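Local coordinates for enoyl-CoA hydratase/isomerase family protein (PDB 4FN7) that probably hydrates the double bond of unsaturated acyl-CoA thioesters, as an enoyl-CoA hydratase of the crotonase superfamily involved in lipid metabolism, at residues D45-G53 with V185-A196; L79-L90 with P138-L147. All blocks are in the same frame, centred on the assembly; numbering follows the deposited sequence.

Interaction 1: D45-G53 with V185-A196; sequences DVGALVITG and VSRAEEAAREFA
Val50 and Ala192 make the tightest apolar pairing between strand 48-52 and helix 185-195, with Val50 CG2 lying 3.5 Å from Ala192 CB. The two methyls of Val50 divide the work. With CG1 anti to the backbone N (chi1 173°), that branch reaches Ala188 CB at 4.1 Å, while CG2, beside the backbone N, is pressed against the helix between Ala192 CB and the CA of Glu189. The helix thus presents Ala188 and Ala192, one turn apart, to a single branched side chain. Such small residues suit the close approach of the axes, 7.9 Å, in a nearly antiparallel alignment (164°). This is a helix laid against one face of the crotonase-fold beta-sheet, in which strand 48-52 runs between strands 13-18 and 96-100. Further along, Ala48 CB sits 3.5 Å from Ala192 O, and Ala196 CB approaches Gly47 O at 3.8 Å; at the other end Thr52 CG2 and Val185 CG2 meet more loosely, at 4.4 Å. Glu189 contributes only its aliphatic part: in the conformer described, CG is 4.1 Å from Val50 CG2 and the carboxylate goes on to a salt bridge with Lys10; a second conformer exists, so this end is less certain.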
loop_
_atom_site.group_PDB
_atom_site.type_symbol
_atom_site.label_atom_id
_atom_site.label_comp_id
_atom_site.label_asym_id
_atom_site.label_seq_id
_atom_site.Cartn_x
_atom_site.Cartn_y
_atom_site.Cartn_z
ATOM N N ASP A 45 23.708 -18.350 -16.843
ATOM C CA ASP A 45 23.223 -18.771 -15.525
ATOM C C ASP A 45 23.777 -17.889 -14.401
ATOM O O ASP A 45 24.302 -18.375 -13.401
ATOM C CB ASP A 45 23.548 -20.251 -15.285
ATOM C CG ASP A 45 22.793 -20.836 -14.104
ATOM O OD1 ASP A 45 21.750 -20.275 -13.713
ATOM O OD2 ASP A 45 23.239 -21.878 -13.567
ATOM N N VAL A 46 23.638 -16.581 -14.567
ATOM C CA VAL A 46 24.242 -15.638 -13.635
ATOM C C VAL A 46 23.513 -15.587 -12.293
ATOM O O VAL A 46 22.373 -16.030 -12.178
ATOM C CB VAL A 46 24.316 -14.225 -14.247
ATOM C CG1 VAL A 46 25.122 -14.256 -15.543
ATOM C CG2 VAL A 46 22.919 -13.665 -14.480
ATOM N N GLY A 47 24.181 -15.054 -11.277
ATOM C CA GLY A 47 23.591 -14.949 -9.953
ATOM C C GLY A 47 22.555 -13.840 -9.818
ATOM O O GLY A 47 21.640 -13.939 -9.005
ATOM N N ALA A 48 22.715 -12.776 -10.598
ATOM C CA ALA A 48 21.792 -11.647 -10.569
ATOM C C ALA A 48 21.984 -10.786 -11.811
ATOM O O ALA A 48 23.019 -10.868 -12.477
ATOM C CB ALA A 48 21.988 -10.819 -9.306
ATOM N N LEU A 49 20.967 -9.986 -12.132
ATOM C CA LEU A 49 21.025 -9.060 -13.259
ATOM C C LEU A 49 21.064 -7.642 -12.743
ATOM O O LEU A 49 20.384 -7.316 -11.767
ATOM C CB LEU A 49 19.769 -9.138 -14.129
ATOM C CG LEU A 49 19.214 -10.401 -14.759
ATOM C CD1 LEU A 49 18.125 -10.006 -15.742
ATOM C CD2 LEU A 49 20.317 -11.146 -15.460
ATOM N N VAL A 50 21.829 -6.806 -13.427
ATOM C CA VAL A 50 21.737 -5.366 -13.289
ATOM C C VAL A 50 21.352 -4.812 -14.648
ATOM O O VAL A 50 21.973 -5.137 -15.657
ATOM C CB VAL A 50 23.076 -4.757 -12.867
ATOM C CG1 VAL A 50 22.999 -3.231 -12.899
ATOM C CG2 VAL A 50 23.473 -5.256 -11.494
ATOM N N ILE A 51 20.311 -3.989 -14.674
ATOM C CA ILE A 51 19.899 -3.308 -15.895
ATOM C C ILE A 51 20.055 -1.806 -15.695
ATOM O O ILE A 51 19.539 -1.248 -14.721
ATOM C CB ILE A 51 18.444 -3.661 -16.283
ATOM C CG1 ILE A 51 18.355 -5.150 -16.641
ATOM C CG2 ILE A 51 17.979 -2.801 -17.452
ATOM C CD1 ILE A 51 16.938 -5.673 -16.749
ATOM N N THR A 52 20.763 -1.155 -16.612
ATOM C CA THR A 52 21.023 0.278 -16.505
ATOM C C THR A 52 20.519 1.018 -17.732
ATOM O O THR A 52 20.247 0.407 -18.766
ATOM C CB THR A 52 22.539 0.590 -16.388
ATOM O OG1 THR A 52 23.117 0.742 -17.695
ATOM C CG2 THR A 52 23.283 -0.513 -15.622
ATOM N N GLY A 53 20.399 2.338 -17.605
ATOM C CA GLY A 53 20.210 3.204 -18.755
ATOM C C GLY A 53 21.536 3.803 -19.193
ATOM O O GLY A 53 22.606 3.204 -18.999
ATOM N N VAL A 185 25.239 3.135 -10.560
ATOM C CA VAL A 185 25.556 1.860 -11.191
ATOM C C VAL A 185 26.369 0.962 -10.266
ATOM O O VAL A 185 26.054 -0.215 -10.100
ATOM C CB VAL A 185 26.283 2.059 -12.534
ATOM C CG1 VAL A 185 26.779 0.723 -13.076
ATOM C CG2 VAL A 185 25.350 2.743 -13.528
ATOM N N SER A 186 27.411 1.509 -9.652
ATOM C CA SER A 186 28.251 0.682 -8.791
ATOM C C SER A 186 27.465 0.174 -7.582
ATOM O O SER A 186 27.644 -0.960 -7.145
ATOM C CB SER A 186 29.530 1.416 -8.369
ATOM O OG SER A 186 29.234 2.598 -7.658
ATOM N N ARG A 187 26.569 1.002 -7.061
ATOM C CA ARG A 187 25.732 0.580 -5.948
ATOM C C ARG A 187 24.753 -0.512 -6.392
ATOM O O ARG A 187 24.533 -1.486 -5.674
ATOM C CB ARG A 187 24.997 1.771 -5.338
ATOM C CG ARG A 187 24.011 1.397 -4.265
ATOM C CD ARG A 187 24.653 0.652 -3.098
ATOM N NE ARG A 187 23.589 0.101 -2.274
ATOM C CZ ARG A 187 23.610 -1.090 -1.692
ATOM N NH1 ARG A 187 24.673 -1.878 -1.801
ATOM N NH2 ARG A 187 22.560 -1.487 -0.987
ATOM N N ALA A 188 24.172 -0.355 -7.578
ATOM C CA ALA A 188 23.309 -1.394 -8.134
ATOM C C ALA A 188 24.059 -2.724 -8.260
ATOM O O ALA A 188 23.519 -3.778 -7.927
ATOM C CB ALA A 188 22.739 -0.965 -9.491
ATOM N N GLU A 189 25.302 -2.670 -8.735
ATOM C CA GLU A 189 26.102 -3.878 -8.885
ATOM C C GLU A 189 26.444 -4.499 -7.533
ATOM O O GLU A 189 26.409 -5.720 -7.382
ATOM C CB GLU A 189 27.362 -3.583 -9.703
ATOM C CG GLU A 189 27.048 -3.308 -11.164
ATOM C CD GLU A 189 28.192 -2.669 -11.917
ATOM O OE1 GLU A 189 29.153 -2.211 -11.264
ATOM O OE2 GLU A 189 28.121 -2.619 -13.165
ATOM N N GLU A 190 26.756 -3.654 -6.555
ATOM C CA GLU A 190 27.032 -4.118 -5.199
ATOM C C GLU A 190 25.806 -4.837 -4.629
ATOM O O GLU A 190 25.915 -5.922 -4.056
ATOM C CB GLU A 190 27.426 -2.941 -4.301
ATOM C CG GLU A 190 27.848 -3.336 -2.899
ATOM C CD GLU A 190 28.270 -2.142 -2.065
ATOM O OE1 GLU A 190 27.484 -1.178 -1.958
ATOM O OE2 GLU A 190 29.395 -2.160 -1.520
ATOM N N ALA A 191 24.636 -4.228 -4.800
ATOM C CA ALA A 191 23.398 -4.808 -4.301
ATOM C C ALA A 191 23.117 -6.141 -4.997
ATOM O O ALA A 191 22.750 -7.120 -4.346
ATOM C CB ALA A 191 22.236 -3.839 -4.497
ATOM N N ALA A 192 23.293 -6.174 -6.316
ATOM C CA ALA A 192 23.105 -7.405 -7.076
ATOM C C ALA A 192 24.017 -8.527 -6.560
ATOM O O ALA A 192 23.569 -9.662 -6.386
ATOM C CB ALA A 192 23.335 -7.158 -8.553
ATOM N N ARG A 193 25.282 -8.207 -6.287
ATOM C CA ARG A 193 26.204 -9.211 -5.773
ATOM C C ARG A 193 25.753 -9.722 -4.406
ATOM O O ARG A 193 25.874 -10.914 -4.120
ATOM C CB ARG A 193 27.641 -8.679 -5.749
ATOM C CG ARG A 193 28.237 -8.511 -7.145
ATOM C CD ARG A 193 29.692 -8.068 -7.103
ATOM N NE ARG A 193 30.315 -8.134 -8.422
ATOM C CZ ARG A 193 30.472 -7.094 -9.234
ATOM N NH1 ARG A 193 30.058 -5.892 -8.865
ATOM N NH2 ARG A 193 31.053 -7.256 -10.416
ATOM N N GLU A 194 25.210 -8.829 -3.576
ATOM C CA GLU A 194 24.648 -9.231 -2.291
ATOM C C GLU A 194 23.458 -10.177 -2.476
ATOM O O GLU A 194 23.384 -11.235 -1.845
ATOM C CB GLU A 194 24.227 -8.003 -1.477
ATOM C CG GLU A 194 23.528 -8.327 -0.165
ATOM C CD GLU A 194 22.834 -7.120 0.439
ATOM O OE1 GLU A 194 23.009 -6.005 -0.096
ATOM O OE2 GLU A 194 22.108 -7.288 1.441
ATOM N N PHE A 195 22.519 -9.801 -3.339
ATOM C CA PHE A 195 21.321 -10.616 -3.536
ATOM C C PHE A 195 21.633 -11.970 -4.174
ATOM O O PHE A 195 20.907 -12.940 -3.968
ATOM C CB PHE A 195 20.273 -9.860 -4.361
ATOM C CG PHE A 195 19.851 -8.545 -3.758
ATOM C CD1 PHE A 195 19.701 -8.394 -2.386
ATOM C CD2 PHE A 195 19.620 -7.454 -4.576
ATOM C CE1 PHE A 195 19.311 -7.174 -1.851
ATOM C CE2 PHE A 195 19.235 -6.237 -4.048
ATOM C CZ PHE A 195 19.077 -6.093 -2.687
ATOM N N ALA A 196 22.713 -12.033 -4.947
ATOM C CA ALA A 196 23.163 -13.308 -5.506
ATOM C C ALA A 196 23.524 -14.306 -4.403
ATOM O O ALA A 196 23.582 -15.514 -4.646
ATOM C CB ALA A 196 24.343 -13.097 -6.447
#

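Interaction 2: L79-L90 with P138-L147; sequences LRGGFELAYRLL and PYAALEIMKL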
loop_
_atom_site.group_PDB
_atom_site.type_symbol
_atom_site.label_atom_id
_atom_site.label_comp_id
_atom_site.label_asym_id
_atom_site.label_seq_id
_atom_site.Cartn_x
_atom_site.Cartn_y
_atom_site.Cartn_z
ATOM N N LEU A 79 3.492 -2.589 -27.637
ATOM C CA LEU A 79 2.969 -2.648 -26.279
ATOM C C LEU A 79 3.013 -4.069 -25.733
ATOM O O LEU A 79 3.465 -4.288 -24.615
ATOM C CB LEU A 79 1.554 -2.077 -26.207
ATOM C CG LEU A 79 1.495 -0.600 -25.794
ATOM C CD1 LEU A 79 2.319 0.268 -26.737
ATOM C CD2 LEU A 79 0.054 -0.129 -25.729
ATOM N N ARG A 80 2.570 -5.038 -26.526
ATOM C CA ARG A 80 2.641 -6.430 -26.074
ATOM C C ARG A 80 4.075 -6.829 -25.734
ATOM O O ARG A 80 4.322 -7.464 -24.712
ATOM C CB ARG A 80 2.059 -7.388 -27.118
ATOM C CG ARG A 80 0.539 -7.413 -27.164
ATOM C CD ARG A 80 0.035 -8.216 -28.358
ATOM N NE ARG A 80 0.525 -9.590 -28.347
ATOM C CZ ARG A 80 -0.100 -10.603 -27.755
ATOM N NH1 ARG A 80 -1.249 -10.401 -27.121
ATOM N NH2 ARG A 80 0.422 -11.821 -27.797
ATOM N N GLY A 81 5.023 -6.452 -26.587
ATOM C CA GLY A 81 6.413 -6.809 -26.349
ATOM C C GLY A 81 6.962 -6.180 -25.083
ATOM O O GLY A 81 7.735 -6.800 -24.347
ATOM N N GLY A 82 6.562 -4.941 -24.816
ATOM C CA GLY A 82 7.032 -4.232 -23.641
ATOM C C GLY A 82 6.502 -4.878 -22.377
ATOM O O GLY A 82 7.227 -5.086 -21.404
ATOM N N PHE A 83 5.219 -5.204 -22.387
ATOM C CA PHE A 83 4.624 -5.811 -21.209
ATOM C C PHE A 83 5.042 -7.265 -21.021
ATOM O O PHE A 83 5.132 -7.740 -19.894
ATOM C CB PHE A 83 3.108 -5.620 -21.220
ATOM C CG PHE A 83 2.706 -4.176 -21.194
ATOM C CD1 PHE A 83 3.281 -3.315 -20.276
ATOM C CD2 PHE A 83 1.803 -3.670 -22.109
ATOM C CE1 PHE A 83 2.936 -1.972 -20.245
ATOM C CE2 PHE A 83 1.455 -2.327 -22.087
ATOM C CZ PHE A 83 2.024 -1.480 -21.155
ATOM N N GLU A 84 5.348 -7.951 -22.120
ATOM C CA GLU A 84 5.924 -9.291 -22.027
ATOM C C GLU A 84 7.314 -9.249 -21.384
ATOM O O GLU A 84 7.661 -10.108 -20.572
ATOM C CB GLU A 84 6.008 -9.949 -23.404
ATOM C CG GLU A 84 6.325 -11.425 -23.327
ATOM C CD GLU A 84 5.217 -12.196 -22.645
ATOM O OE1 GLU A 84 4.053 -12.055 -23.073
ATOM O OE2 GLU A 84 5.502 -12.932 -21.679
ATOM N N LEU A 85 8.108 -8.252 -21.757
ATOM C CA LEU A 85 9.403 -8.028 -21.126
ATOM C C LEU A 85 9.233 -7.776 -19.623
ATOM O O LEU A 85 9.976 -8.314 -18.802
ATOM C CB LEU A 85 10.110 -6.850 -21.795
ATOM C CG LEU A 85 11.520 -6.537 -21.320
ATOM C CD1 LEU A 85 12.427 -7.740 -21.533
ATOM C CD2 LEU A 85 12.046 -5.331 -22.072
ATOM N N ALA A 86 8.248 -6.963 -19.258
ATOM C CA ALA A 86 7.961 -6.732 -17.849
ATOM C C ALA A 86 7.610 -8.041 -17.140
ATOM O O ALA A 86 8.105 -8.317 -16.053
ATOM C CB ALA A 86 6.832 -5.712 -17.690
ATOM N N TYR A 87 6.759 -8.847 -17.765
ATOM C CA TYR A 87 6.399 -10.137 -17.197
ATOM C C TYR A 87 7.652 -11.004 -17.008
ATOM O O TYR A 87 7.842 -11.631 -15.961
ATOM C CB TYR A 87 5.382 -10.847 -18.095
ATOM C CG TYR A 87 4.821 -12.115 -17.501
ATOM C CD1 TYR A 87 3.557 -12.138 -16.926
ATOM C CD2 TYR A 87 5.560 -13.297 -17.511
ATOM C CE1 TYR A 87 3.038 -13.305 -16.378
ATOM C CE2 TYR A 87 5.052 -14.463 -16.966
ATOM C CZ TYR A 87 3.794 -14.464 -16.401
ATOM O OH TYR A 87 3.304 -15.629 -15.857
ATOM N N ARG A 88 8.503 -11.032 -18.027
ATOM C CA ARG A 88 9.732 -11.825 -17.988
ATOM C C ARG A 88 10.620 -11.418 -16.819
ATOM O O ARG A 88 11.163 -12.266 -16.110
ATOM C CB ARG A 88 10.503 -11.683 -19.301
ATOM C CG ARG A 88 11.700 -12.606 -19.393
ATOM C CD ARG A 88 12.421 -12.459 -20.714
ATOM N NE ARG A 88 13.507 -13.437 -20.789
ATOM C CZ ARG A 88 14.384 -13.526 -21.781
ATOM N NH1 ARG A 88 14.336 -12.687 -22.804
ATOM N NH2 ARG A 88 15.321 -14.460 -21.732
ATOM N N LEU A 89 10.759 -10.117 -16.598
ATOM C CA LEU A 89 11.619 -9.638 -15.529
ATOM C C LEU A 89 11.007 -9.807 -14.141
ATOM O O LEU A 89 11.711 -10.147 -13.197
ATOM C CB LEU A 89 12.033 -8.188 -15.778
ATOM C CG LEU A 89 13.043 -8.061 -16.926
ATOM C CD1 LEU A 89 13.179 -6.613 -17.365
ATOM C CD2 LEU A 89 14.405 -8.638 -16.531
ATOM N N LEU A 90 9.705 -9.562 -14.007
ATOM C CA LEU A 90 9.032 -9.737 -12.722
ATOM C C LEU A 90 9.038 -11.195 -12.279
ATOM O O LEU A 90 8.969 -11.482 -11.088
ATOM C CB LEU A 90 7.590 -9.231 -12.796
ATOM C CG LEU A 90 7.400 -7.718 -12.628
ATOM C CD1 LEU A 90 5.982 -7.303 -13.009
ATOM C CD2 LEU A 90 7.736 -7.252 -11.218
ATOM N N PRO A 138 -2.620 1.458 -20.289
ATOM C CA PRO A 138 -3.021 0.061 -20.481
ATOM C C PRO A 138 -3.156 -0.702 -19.169
ATOM O O PRO A 138 -2.436 -0.429 -18.199
ATOM C CB PRO A 138 -1.869 -0.518 -21.307
ATOM C CG PRO A 138 -1.341 0.653 -22.066
ATOM C CD PRO A 138 -1.425 1.792 -21.084
ATOM N N TYR A 139 -4.069 -1.664 -19.149
ATOM C CA TYR A 139 -4.266 -2.478 -17.954
ATOM C C TYR A 139 -2.976 -3.138 -17.459
ATOM O O TYR A 139 -2.727 -3.174 -16.255
ATOM C CB TYR A 139 -5.362 -3.519 -18.175
ATOM C CG TYR A 139 -6.758 -2.933 -18.192
ATOM C CD1 TYR A 139 -7.370 -2.514 -17.016
ATOM C CD2 TYR A 139 -7.466 -2.801 -19.380
ATOM C CE1 TYR A 139 -8.652 -1.979 -17.024
ATOM C CE2 TYR A 139 -8.747 -2.272 -19.396
ATOM C CZ TYR A 139 -9.332 -1.863 -18.215
ATOM O OH TYR A 139 -10.603 -1.336 -18.223
ATOM N N ALA A 140 -2.150 -3.647 -18.370
ATOM C CA ALA A 140 -0.914 -4.303 -17.945
ATOM C C ALA A 140 0.001 -3.329 -17.206
ATOM O O ALA A 140 0.642 -3.696 -16.221
ATOM C CB ALA A 140 -0.191 -4.947 -19.128
ATOM N N ALA A 141 0.057 -2.088 -17.681
ATOM C CA ALA A 141 0.873 -1.057 -17.046
ATOM C C ALA A 141 0.329 -0.703 -15.673
ATOM O O ALA A 141 1.086 -0.522 -14.714
ATOM C CB ALA A 141 0.937 0.187 -17.923
ATOM N N LEU A 142 -0.993 -0.583 -15.581
ATOM C CA LEU A 142 -1.623 -0.338 -14.290
ATOM C C LEU A 142 -1.244 -1.414 -13.274
ATOM O O LEU A 142 -0.928 -1.112 -12.127
ATOM C CB LEU A 142 -3.149 -0.240 -14.432
ATOM C CG LEU A 142 -3.667 0.994 -15.178
ATOM C CD1 LEU A 142 -5.171 0.886 -15.406
ATOM C CD2 LEU A 142 -3.335 2.260 -14.410
ATOM N N GLU A 143 -1.267 -2.669 -13.703
ATOM C CA GLU A 143 -0.958 -3.771 -12.798
ATOM C C GLU A 143 0.502 -3.736 -12.335
ATOM O O GLU A 143 0.801 -4.030 -11.174
ATOM C CB GLU A 143 -1.306 -5.101 -13.459
ATOM C CG GLU A 143 -2.802 -5.248 -13.736
ATOM C CD GLU A 143 -3.637 -5.385 -12.464
ATOM O OE1 GLU A 143 -3.079 -5.752 -11.409
ATOM O OE2 GLU A 143 -4.860 -5.130 -12.516
ATOM N N ILE A 144 1.406 -3.360 -13.237
ATOM C CA ILE A 144 2.815 -3.216 -12.873
ATOM C C ILE A 144 2.961 -2.145 -11.793
ATOM O O ILE A 144 3.623 -2.353 -10.778
ATOM C CB ILE A 144 3.680 -2.880 -14.104
ATOM C CG1 ILE A 144 3.700 -4.082 -15.054
ATOM C CG2 ILE A 144 5.097 -2.524 -13.679
ATOM C CD1 ILE A 144 4.193 -3.755 -16.444
ATOM N N MET A 145 2.325 -0.996 -11.995
ATOM C CA MET A 145 2.430 0.078 -11.013
ATOM C C MET A 145 1.750 -0.278 -9.703
ATOM O O MET A 145 2.263 0.036 -8.621
ATOM C CB MET A 145 1.874 1.386 -11.568
ATOM C CG MET A 145 2.869 2.075 -12.470
ATOM S SD MET A 145 2.286 3.668 -13.026
ATOM C CE MET A 145 0.999 3.107 -14.018
ATOM N N LYS A 146 0.607 -0.947 -9.805
ATOM C CA LYS A 146 -0.173 -1.303 -8.628
ATOM C C LYS A 146 0.624 -2.232 -7.709
ATOM O O LYS A 146 0.434 -2.233 -6.500
ATOM C CB LYS A 146 -1.481 -1.976 -9.038
ATOM C CG LYS A 146 -2.516 -2.013 -7.930
ATOM C CD LYS A 146 -3.665 -2.967 -8.251
ATOM C CE LYS A 146 -4.386 -2.592 -9.522
ATOM N NZ LYS A 146 -5.498 -3.553 -9.776
ATOM N N LEU A 147 1.516 -3.022 -8.299
ATOM C CA LEU A 147 2.327 -3.969 -7.551
ATOM C C LEU A 147 3.345 -3.274 -6.647
ATOM O O LEU A 147 3.791 -3.854 -5.658
ATOM C CB LEU A 147 3.032 -4.916 -8.527
ATOM C CG LEU A 147 3.909 -6.019 -7.934
ATOM C CD1 LEU A 147 3.077 -6.980 -7.092
ATOM C CD2 LEU A 147 4.612 -6.771 -9.050
#
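Phe83 and Ala140 supply the aromatic part of the contact between helices 79-90 and 139-147. Ala140 CB lies over one face of the Phe83 ring, 3.9 Å from its centroid and 21° off the normal, a CH-pi contact displaced toward the CG side of the ring. With CG anti to the carbonyl carbon (chi1 -61°), the ring is carried toward helix 139-147. Toward its CE1, CE2 and CZ end lie Ala141 CB, 3.7 Å from Phe83 CE1, and Pro138, the N-cap residue, whose side chain crosses that of Phe83 at about a right angle and meets CE2 through its CB. Ile144 CD1 touches Phe83 CD1 obliquely.

The remaining contacts are aliphatic. The same Ile144 methyl reaches Ala86 CB, at 3.5 Å. Leu79 CD2 closes one end against Pro138 CG at 4.0 Å. At the other, Leu90 and Leu147 meet tip to tip through their CD2 methyls, 3.8 Å apart; Leu147 also packs on Gln155 of the second subunit.

Polar links stay within each helix or lead elsewhere, as with the salt bridge from Lys146 NZ to Glu143 OE2. With segment axes 10.4 Å apart and inclined by 27°, one apolar stripe of helix 79-90 packs on helix 139-147, a helix-on-helix layer beside the sheet of the crotonase fold.

How the interactions relate
Interactions 1 and 2 illustrate how one domain combines two kinds of layer contact, a helix on a sheet and a helix on a helix. Their centres are about 21 Å apart, on opposite sides of the chain's centre, and in sequence both segments of interaction 2 fall between those of interaction 1. They nevertheless touch through Leu89: its CD2 lies 3.9 Å from Ile51 CD1 and 4.0 Å from Leu49 CD1. Leu49 and Ile51 point away from helix 185-195, so strand 48-52 carries interaction 1 on one face and meets helix 79-90 on the other. Phe195, in the helical segment of interaction 1, also packs on Leu160 of the second subunit, the same subunit that Leu147 of interaction 2 meets.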